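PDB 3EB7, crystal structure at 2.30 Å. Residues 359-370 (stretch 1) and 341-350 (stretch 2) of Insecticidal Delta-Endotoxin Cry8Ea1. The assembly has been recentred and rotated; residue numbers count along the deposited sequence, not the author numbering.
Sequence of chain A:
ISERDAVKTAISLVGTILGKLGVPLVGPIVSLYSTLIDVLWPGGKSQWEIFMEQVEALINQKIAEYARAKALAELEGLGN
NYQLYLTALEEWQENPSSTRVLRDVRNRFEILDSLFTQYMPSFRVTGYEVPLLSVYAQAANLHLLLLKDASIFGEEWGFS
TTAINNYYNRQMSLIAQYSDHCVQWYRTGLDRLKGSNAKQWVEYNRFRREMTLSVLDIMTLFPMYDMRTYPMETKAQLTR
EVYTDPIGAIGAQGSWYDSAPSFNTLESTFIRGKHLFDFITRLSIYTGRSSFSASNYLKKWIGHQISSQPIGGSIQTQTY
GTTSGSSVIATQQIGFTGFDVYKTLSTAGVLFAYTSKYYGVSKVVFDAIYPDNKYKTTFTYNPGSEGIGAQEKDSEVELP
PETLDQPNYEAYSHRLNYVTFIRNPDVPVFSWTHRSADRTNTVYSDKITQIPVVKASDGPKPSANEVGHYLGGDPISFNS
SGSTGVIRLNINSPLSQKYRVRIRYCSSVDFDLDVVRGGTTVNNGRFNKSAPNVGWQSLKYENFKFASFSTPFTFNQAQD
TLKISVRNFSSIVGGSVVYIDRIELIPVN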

# COMPACT_ATOMS: atom_id res chain seq x y z
N TYR A 359 17.26 26.77 -6.99
CA TYR A 359 16.54 25.56 -7.33
C TYR A 359 15.07 25.85 -7.35
O TYR A 359 14.60 26.72 -6.61
CB TYR A 359 16.85 24.45 -6.32
CG TYR A 359 18.31 24.07 -6.31
CD1 TYR A 359 19.20 24.69 -5.46
CD2 TYR A 359 18.78 23.06 -7.15
CE1 TYR A 359 20.54 24.33 -5.45
CE2 TYR A 359 20.13 22.70 -7.16
CZ TYR A 359 20.99 23.35 -6.32
OH TYR A 359 22.29 23.02 -6.30
N GLY A 360 14.33 25.14 -8.21
CA GLY A 360 12.87 25.23 -8.20
C GLY A 360 12.22 24.51 -9.37
O GLY A 360 12.87 24.30 -10.38
N VAL A 361 10.94 24.18 -9.24
CA VAL A 361 10.23 23.43 -10.28
C VAL A 361 9.73 24.42 -11.35
O VAL A 361 9.00 25.39 -11.03
CB VAL A 361 9.06 22.62 -9.64
CG1 VAL A 361 8.10 21.99 -10.71
CG2 VAL A 361 9.60 21.56 -8.64
N SER A 362 10.13 24.19 -12.60
CA SER A 362 9.74 25.09 -13.72
C SER A 362 8.53 24.59 -14.52
O SER A 362 7.89 25.34 -15.26
CB SER A 362 10.92 25.27 -14.67
OG SER A 362 11.28 23.99 -15.15
N LYS A 363 8.19 23.33 -14.33
CA LYS A 363 7.17 22.72 -15.14
C LYS A 363 6.65 21.44 -14.51
O LYS A 363 7.45 20.62 -14.04
CB LYS A 363 7.72 22.40 -16.54
CG LYS A 363 6.66 21.87 -17.50
CD LYS A 363 7.30 21.75 -18.89
CE LYS A 363 6.38 21.09 -19.91
NZ LYS A 363 7.22 20.79 -21.13
N VAL A 364 5.34 21.27 -14.49
CA VAL A 364 4.72 19.98 -14.12
C VAL A 364 3.57 19.63 -15.07
O VAL A 364 2.65 20.41 -15.23
CB VAL A 364 4.15 19.95 -12.64
CG1 VAL A 364 3.64 18.54 -12.30
CG2 VAL A 364 5.20 20.39 -11.64
N VAL A 365 3.63 18.46 -15.68
CA VAL A 365 2.50 17.91 -16.46
C VAL A 365 1.74 16.85 -15.61
O VAL A 365 2.34 15.84 -15.20
CB VAL A 365 3.00 17.29 -17.79
CG1 VAL A 365 1.83 16.76 -18.61
CG2 VAL A 365 3.80 18.33 -18.62
N PHE A 366 0.47 17.11 -15.32
CA PHE A 366 -0.39 16.16 -14.61
C PHE A 366 -1.32 15.43 -15.60
O PHE A 366 -2.23 16.04 -16.19
CB PHE A 366 -1.28 16.87 -13.57
CG PHE A 366 -0.56 17.89 -12.66
CD1 PHE A 366 -0.33 19.21 -13.12
CD2 PHE A 366 -0.19 17.56 -11.35
CE1 PHE A 366 0.31 20.18 -12.29
CE2 PHE A 366 0.42 18.52 -10.50
CZ PHE A 366 0.66 19.83 -10.96
N ASP A 367 -1.13 14.12 -15.75
CA ASP A 367 -2.03 13.35 -16.60
C ASP A 367 -3.15 12.83 -15.73
O ASP A 367 -2.89 12.18 -14.73
CB ASP A 367 -1.32 12.21 -17.28
CG ASP A 367 -0.25 12.67 -18.26
OD1 ASP A 367 -0.43 13.72 -18.93
OD2 ASP A 367 0.75 11.95 -18.40
N ALA A 368 -4.38 13.14 -16.11
CA ALA A 368 -5.51 12.85 -15.27
C ALA A 368 -6.63 12.14 -16.02
O ALA A 368 -6.83 12.34 -17.24
CB ALA A 368 -6.05 14.15 -14.61
N ILE A 369 -7.35 11.31 -15.27
CA ILE A 369 -8.57 10.68 -15.74
C ILE A 369 -9.65 10.75 -14.65
O ILE A 369 -9.36 10.73 -13.46
CB ILE A 369 -8.31 9.21 -16.18
CG1 ILE A 369 -9.51 8.63 -16.93
CG2 ILE A 369 -7.93 8.30 -14.97
CD1 ILE A 369 -9.17 7.31 -17.61
N TYR A 370 -10.89 10.83 -15.08
CA TYR A 370 -12.08 10.77 -14.25
C TYR A 370 -12.54 9.31 -14.18
O TYR A 370 -13.06 8.79 -15.17
CB TYR A 370 -13.11 11.57 -14.98
CG TYR A 370 -13.95 12.38 -14.13
CD1 TYR A 370 -13.47 13.54 -13.52
CD2 TYR A 370 -15.28 12.01 -13.93
CE1 TYR A 370 -14.28 14.32 -12.72
CE2 TYR A 370 -16.13 12.78 -13.12
CZ TYR A 370 -15.62 13.91 -12.51
OH TYR A 370 -16.48 14.62 -11.70
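Stretch 2 (341-350) VYKTLSTAGV

How does stretch 2 run relative to stretch 1? All of 341-350 is a beta strand, and it lies antiparallel beside the strand that begins before Tyr 359, the two N-to-C directions making an angle of 139°, so the pair is visibly twisted. The axes approach to 4.4 Å, and the contact buries 909 Å² summed over both sides. Val 341 therefore starts near Ala 368, with 4.1 Å between their CA atoms, and Val 350 finishes near Tyr 359, with 4.6 Å between theirs.

What happens at the start, where Val 341 and Tyr 342 meet the far end of stretch 1? Val 341, with chi1 in t, sits between two neighbours on the same face of the sheet: its CG1 is 3.9 Å from Phe 366 CB, at the edge of the phenylalanine ring, and its CG2 is 4.0 Å from Ala 368 CB. A beta bulge then shifts the register by one residue. Tyr 342, with psi near -11°, turns its CB sideways, yet the ring reaches back to stretch 1. Its N donates to Asp 367 O at 2.9 Å, Asp 367 CB lies 4.0 Å from the ring centroid in a CH-pi contact over the face, and Tyr 342 CD2 packs 3.8 Å from Ile 369 CG2. A water bridges the two stretches here, 2.6 Å from Tyr 342 OH and donating to Ala 368 O at 3.0 Å.

Which bonds carry the middle of the strand? Lys 343 O accepts from Asp 367 N at 2.8 Å. The two side chains share a face, but Lys 343 NZ stays 4.5 Å from Asp 367 OD2, beyond a salt bridge. Thr 344 points to the other face, where its CG2 comes 3.9 Å from Phe 366 CD2; its CA also makes a CA-H...O contact with Val 365 O at 3.1 Å. Leu 345 and Val 365 form a closed pair: Leu 345 N to Val 365 O and Val 365 N to Leu 345 O are both 2.9 Å, while the side chains meet at 4.3 Å between Leu 345 CB and Val 365 CB. Ser 346 returns to the Phe 366 face, its OG 3.7 Å from Val 364 CG1.

How does the last part of stretch 2 pair with stretch 1? Thr 347 uses its backbone on two residues, its N donating to Lys 363 O at 2.7 Å and its O accepting from Ser 362 N at 3.0 Å; its CG2 also approaches Ser 362 OG to 3.2 Å. Ala 348 lies opposite Val 361, with their CA atoms 4.5 Å apart. Next, two glycines pair through both hydrogen bonds, Gly 349 N to Gly 360 O at 2.7 Å and Gly 360 N to Gly 349 O at 3.0 Å. A CB on Gly 349 would fall only 3.0 Å from Gly 360 O, so the bare backbone suits this close pairing. Val 350 ends the stretch against Tyr 359, its CG2 3.7 Å from Tyr 359 CE2 and its CG1 over one face of the ring.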

# COMPACT_ATOMS: atom_id res chain seq x y z
N VAL A 341 -5.14 11.79 -10.90
CA VAL A 341 -3.89 12.10 -11.56
C VAL A 341 -2.95 10.88 -11.50
O VAL A 341 -2.40 10.57 -10.47
CB VAL A 341 -3.23 13.32 -10.94
CG1 VAL A 341 -1.91 13.61 -11.60
CG2 VAL A 341 -4.16 14.52 -11.07
N TYR A 342 -2.80 10.17 -12.62
CA TYR A 342 -2.03 8.93 -12.64
C TYR A 342 -0.55 9.10 -13.00
O TYR A 342 0.22 8.17 -12.84
CB TYR A 342 -2.73 7.89 -13.54
CG TYR A 342 -2.96 8.35 -14.95
CD1 TYR A 342 -1.98 8.17 -15.95
CD2 TYR A 342 -4.16 8.98 -15.30
CE1 TYR A 342 -2.19 8.64 -17.27
CE2 TYR A 342 -4.38 9.44 -16.62
CZ TYR A 342 -3.40 9.25 -17.59
OH TYR A 342 -3.63 9.72 -18.87
N LYS A 343 -0.15 10.28 -13.46
CA LYS A 343 1.25 10.51 -13.81
C LYS A 343 1.55 11.98 -13.73
O LYS A 343 0.74 12.81 -14.12
CB LYS A 343 1.55 10.01 -15.22
CG LYS A 343 2.98 10.37 -15.70
CD LYS A 343 3.43 9.46 -16.82
CE LYS A 343 3.57 10.16 -18.12
NZ LYS A 343 4.99 10.31 -18.50
N THR A 344 2.71 12.30 -13.18
CA THR A 344 3.21 13.63 -13.15
C THR A 344 4.56 13.53 -13.82
O THR A 344 5.29 12.55 -13.61
CB THR A 344 3.35 14.21 -11.70
OG1 THR A 344 4.25 13.40 -10.91
CG2 THR A 344 1.98 14.31 -11.01
N LEU A 345 4.88 14.54 -14.63
CA LEU A 345 6.19 14.66 -15.22
C LEU A 345 6.66 16.05 -14.83
O LEU A 345 6.05 17.01 -15.23
CB LEU A 345 6.10 14.46 -16.73
CG LEU A 345 7.37 14.18 -17.56
CD1 LEU A 345 8.05 15.48 -17.90
CD2 LEU A 345 8.40 13.27 -16.90
N SER A 346 7.70 16.15 -14.01
CA SER A 346 8.09 17.45 -13.46
C SER A 346 9.48 17.82 -13.89
O SER A 346 10.35 16.95 -14.02
CB SER A 346 8.04 17.47 -11.93
OG SER A 346 6.86 16.87 -11.41
N THR A 347 9.71 19.12 -14.06
CA THR A 347 11.02 19.61 -14.33
C THR A 347 11.58 20.32 -13.09
O THR A 347 11.18 21.43 -12.75
CB THR A 347 11.02 20.52 -15.58
OG1 THR A 347 10.51 19.78 -16.70
CG2 THR A 347 12.42 21.05 -15.91
N ALA A 348 12.52 19.67 -12.43
CA ALA A 348 13.25 20.30 -11.38
C ALA A 348 14.39 21.15 -12.00
O ALA A 348 15.32 20.62 -12.63
CB ALA A 348 13.77 19.25 -10.40
N GLY A 349 14.28 22.48 -11.85
CA GLY A 349 15.14 23.45 -12.51
C GLY A 349 16.22 23.95 -11.58
O GLY A 349 16.06 23.93 -10.34
N VAL A 350 17.34 24.37 -12.19
CA VAL A 350 18.43 25.09 -11.51
C VAL A 350 18.82 26.27 -12.39
O VAL A 350 19.11 26.09 -13.59
CB VAL A 350 19.76 24.26 -11.32
CG1 VAL A 350 20.72 25.01 -10.37
CG2 VAL A 350 19.50 22.89 -10.81
O HOH W 1 -4.74 12.01 -19.34